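Local structure of PTS-dependent dihydroxyacetone kinase, ADP-binding subunit dhaL (Lactococcus lactis subsp. lactis, 3CR3) at residues K22-E27 with G176-A181. The protein carries the ADP that is phosphorylated to ATP by DhaM and then passes the phosphoryl group on to dihydroxyacetone bound to DhaK. Numbering follows the deposited sequence.
With ADP (adenosine-5'-diphosphate), chain G.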
ATOM      1  N   LYS A  22      23.814  -3.931  22.285  1.00 17.98           N
ATOM      2  CA  LYS A  22      23.120  -3.871  20.986  1.00 18.20           C
ATOM      3  C   LYS A  22      22.199  -5.048  20.673  1.00 17.66           C
ATOM      4  O   LYS A  22      21.089  -4.846  20.176  1.00 17.59           O
ATOM      5  CB  LYS A  22      24.075  -3.573  19.818  1.00 18.01           C
ATOM      6  CG  LYS A  22      25.103  -4.650  19.480  1.00 19.03           C
ATOM      7  CD  LYS A  22      25.982  -4.181  18.322  1.00 19.62           C
ATOM      8  CE  LYS A  22      26.862  -5.304  17.777  1.00 23.92           C
ATOM      9  NZ  LYS A  22      27.863  -4.768  16.790  1.00 25.96           N
ATOM     10  N   ALA A  23      22.646  -6.269  20.957  1.00 17.30           N
ATOM     11  CA  ALA A  23      21.794  -7.449  20.785  1.00 16.81           C
ATOM     12  C   ALA A  23      20.551  -7.312  21.661  1.00 16.31           C
ATOM     13  O   ALA A  23      19.458  -7.617  21.220  1.00 16.69           O
ATOM     14  CB  ALA A  23      22.558  -8.735  21.127  1.00 16.17           C
ATOM     15  N   TYR A  24      20.728  -6.846  22.897  1.00 16.00           N
ATOM     16  CA  TYR A  24      19.597  -6.702  23.829  1.00 15.77           C
ATOM     17  C   TYR A  24      18.553  -5.692  23.326  1.00 16.09           C
ATOM     18  O   TYR A  24      17.351  -5.968  23.346  1.00 15.48           O
ATOM     19  CB  TYR A  24      20.077  -6.372  25.251  1.00 15.58           C
ATOM     20  CG  TYR A  24      18.948  -6.216  26.259  1.00 14.78           C
ATOM     21  CD1 TYR A  24      18.132  -7.294  26.587  1.00 14.16           C
ATOM     22  CD2 TYR A  24      18.695  -4.992  26.864  1.00 14.89           C
ATOM     23  CE1 TYR A  24      17.085  -7.162  27.510  1.00 16.10           C
ATOM     24  CE2 TYR A  24      17.645  -4.843  27.795  1.00 16.04           C
ATOM     25  CZ  TYR A  24      16.842  -5.933  28.100  1.00 15.47           C
ATOM     26  OH  TYR A  24      15.821  -5.804  29.009  1.00 14.76           O
ATOM     27  N   LEU A  25      19.013  -4.549  22.822  1.00 15.65           N
ATOM     28  CA  LEU A  25      18.100  -3.556  22.257  1.00 15.95           C
ATOM     29  C   LEU A  25      17.304  -4.046  21.055  1.00 16.00           C
ATOM     30  O   LEU A  25      16.125  -3.740  20.925  1.00 15.76           O
ATOM     31  CB  LEU A  25      18.857  -2.275  21.901  1.00 15.61           C
ATOM     32  CG  LEU A  25      19.424  -1.519  23.093  1.00 15.00           C
ATOM     33  CD1 LEU A  25      20.390  -0.501  22.587  1.00 13.52           C
ATOM     34  CD2 LEU A  25      18.263  -0.845  23.851  1.00 12.92           C
ATOM     35  N   SER A  26      17.954  -4.785  20.159  1.00 16.48           N
ATOM     36  CA  SER A  26      17.260  -5.385  19.027  1.00 17.15           C
ATOM     37  C   SER A  26      16.296  -6.491  19.494  1.00 17.64           C
ATOM     38  O   SER A  26      15.258  -6.716  18.885  1.00 18.39           O
ATOM     39  CB  SER A  26      18.277  -5.951  18.037  1.00 17.37           C
ATOM     40  OG  SER A  26      19.067  -4.913  17.497  1.00 17.70           O
ATOM     41  N   GLU A  27      16.657  -7.173  20.577  1.00 17.80           N
ATOM     42  CA  GLU A  27      15.813  -8.201  21.187  1.00 17.99           C
ATOM     43  C   GLU A  27      14.525  -7.579  21.714  1.00 17.13           C
ATOM     44  O   GLU A  27      13.449  -8.082  21.463  1.00 16.18           O
ATOM     45  CB  GLU A  27      16.559  -8.891  22.322  1.00 18.23           C
ATOM     46  CG  GLU A  27      15.826 -10.039  22.931  1.00 20.63           C
ATOM     47  CD  GLU A  27      16.566 -10.596  24.109  1.00 22.69           C
ATOM     48  OE1 GLU A  27      17.635 -11.220  23.899  1.00 24.32           O
ATOM     49  OE2 GLU A  27      16.086 -10.406  25.245  1.00 22.99           O
ATOM     50  N   GLY A 176      13.518   1.956  22.520  1.00  8.81           N
ATOM     51  CA  GLY A 176      13.920   3.352  22.580  1.00  8.76           C
ATOM     52  C   GLY A 176      14.021   3.881  24.004  1.00  9.22           C
ATOM     53  O   GLY A 176      14.895   4.698  24.301  1.00  9.00           O
ATOM     54  N   THR A 177      13.098   3.451  24.875  1.00  9.65           N
ATOM     55  CA  THR A 177      13.131   3.815  26.290  1.00  9.24           C
ATOM     56  C   THR A 177      14.435   3.320  26.923  1.00  9.15           C
ATOM     57  O   THR A 177      15.079   4.052  27.672  1.00  9.06           O
ATOM     58  CB  THR A 177      11.892   3.290  27.041  1.00  9.87           C
ATOM     59  OG1 THR A 177      10.707   3.837  26.444  1.00  9.54           O
ATOM     60  CG2 THR A 177      11.915   3.691  28.524  1.00  9.21           C
ATOM     61  N   GLN A 178      14.814   2.082  26.611  1.00  8.64           N
ATOM     62  CA  GLN A 178      16.065   1.510  27.091  1.00  9.56           C
ATOM     63  C   GLN A 178      17.291   2.235  26.540  1.00  9.01           C
ATOM     64  O   GLN A 178      18.232   2.519  27.282  1.00  8.90           O
ATOM     65  CB  GLN A 178      16.170   0.011  26.754  1.00  9.70           C
ATOM     66  CG  GLN A 178      17.441  -0.661  27.266  1.00 10.00           C
ATOM     67  CD  GLN A 178      17.571  -0.643  28.765  1.00 10.61           C
ATOM     68  OE1 GLN A 178      18.159   0.279  29.349  1.00 12.90           O
ATOM     69  NE2 GLN A 178      17.015  -1.652  29.411  1.00  6.98           N
ATOM     70  N   SER A 179      17.303   2.511  25.245  1.00  8.68           N
ATOM     71  CA  SER A 179      18.463   3.206  24.701  1.00  8.96           C
ATOM     72  C   SER A 179      18.526   4.618  25.321  1.00  8.15           C
ATOM     73  O   SER A 179      19.585   5.091  25.660  1.00  7.27           O
ATOM     74  CB  SER A 179      18.455   3.209  23.163  1.00  9.15           C
ATOM     75  OG  SER A 179      17.312   3.903  22.669  1.00 10.32           O
ATOM     76  N   SER A 180      17.382   5.256  25.551  1.00  8.51           N
ATOM     77  CA  SER A 180      17.403   6.558  26.239  1.00  8.03           C
ATOM     78  C   SER A 180      17.895   6.494  27.687  1.00  7.27           C
ATOM     79  O   SER A 180      18.503   7.447  28.168  1.00  6.91           O
ATOM     80  CB  SER A 180      16.064   7.296  26.144  1.00  8.15           C
ATOM     81  OG  SER A 180      15.842   7.801  24.835  1.00  8.79           O
ATOM     82  N   ALA A 181      17.642   5.379  28.369  1.00  6.98           N
ATOM     83  CA  ALA A 181      18.161   5.161  29.724  1.00  6.70           C
ATOM     84  C   ALA A 181      19.697   5.146  29.736  1.00  7.01           C
ATOM     85  O   ALA A 181      20.333   5.786  30.597  1.00  6.51           O
ATOM     86  CB  ALA A 181      17.591   3.854  30.337  1.00  6.03           C
TER
HETATM   87  PB  ADP G1211      11.872   1.607  13.902  1.00 15.60           P
HETATM   88  O1B ADP G1211      12.507   0.310  13.517  1.00 15.51           O
HETATM   89  O2B ADP G1211      11.625   2.506  12.740  1.00 13.87           O
HETATM   90  O3B ADP G1211      10.654   1.446  14.814  1.00 14.19           O
HETATM   91  PA  ADP G1211      13.908   1.767  15.967  1.00 14.17           P
HETATM   92  O1A ADP G1211      13.643   0.314  16.168  1.00 13.91           O
HETATM   93  O2A ADP G1211      15.347   2.160  15.724  1.00 16.69           O
HETATM   94  O3A ADP G1211      12.984   2.389  14.787  1.00 14.44           O
HETATM   95  O5' ADP G1211      13.364   2.600  17.239  1.00 15.92           O
HETATM   96  C5' ADP G1211      12.157   2.210  17.902  1.00 15.07           C
HETATM   97  C4' ADP G1211      11.920   3.196  19.026  1.00 14.79           C
HETATM   98  O4' ADP G1211      11.613   4.504  18.527  1.00 16.42           O
HETATM   99  C3' ADP G1211      10.741   2.819  19.906  1.00 14.89           C
HETATM  100  O3' ADP G1211      11.185   1.913  20.916  1.00 14.91           O
HETATM  101  C2' ADP G1211      10.271   4.158  20.471  1.00 14.36           C
HETATM  102  O2' ADP G1211      10.878   4.479  21.724  1.00 10.96           O
HETATM  103  C1' ADP G1211      10.787   5.182  19.468  1.00 17.13           C
HETATM  104  N9  ADP G1211       9.655   5.767  18.727  1.00 18.66           N
HETATM  105  C8  ADP G1211       9.060   5.190  17.660  1.00 18.23           C
HETATM  106  N7  ADP G1211       8.065   5.967  17.206  1.00 17.35           N
HETATM  107  C5  ADP G1211       8.014   7.053  18.001  1.00 17.86           C
HETATM  108  C6  ADP G1211       7.180   8.265  18.074  1.00 16.54           C
HETATM  109  N6  ADP G1211       6.208   8.448  17.160  1.00 17.11           N
HETATM  110  N1  ADP G1211       7.445   9.163  19.049  1.00 17.92           N
HETATM  111  C2  ADP G1211       8.435   8.986  19.946  1.00 17.00           C
HETATM  112  N3  ADP G1211       9.220   7.908  19.940  1.00 16.87           N
HETATM  113  C4  ADP G1211       9.057   6.923  19.012  1.00 17.73           C
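At the edge of the Tyr24 ring, in its plane, sits the amide nitrogen of Gln178: NE2 comes to 3.6 Å from CE2, and the amide plane is turned 53° against the ring, so the two flat groups do not stack. Gln178 reaches this edge because CG stands anti to the backbone N (chi1 -178°) and the chain then bends at chi2. That bend leaves its aliphatic part to Leu25, whose methyl CD2 packs 3.5 Å from Gln178 CG and also meets CB, the two side chains crossing at about a right angle. Leu25 CD2 also lies 4.1 Å from Ser179 CB. The hydroxyl of Ser179 takes no part in this packing; OG is engaged with Tyr83 and with the ADP-binding His37. Around the contact, Tyr182 touches both Tyr24 and Leu25, and Val149 touches Gln178. The two helical segments run roughly antiparallel (150°), 9.8 Å apart at their axes. Near the N-terminal end of helix 175-191, Gly176 N donates a hydrogen bond of 2.8 Å to ADP O3'. With no hydrogen bond or salt bridge between the segments, helix 22-28 meets this nucleotide-binding helix through van der Waals packing, centred on one leucine methyl.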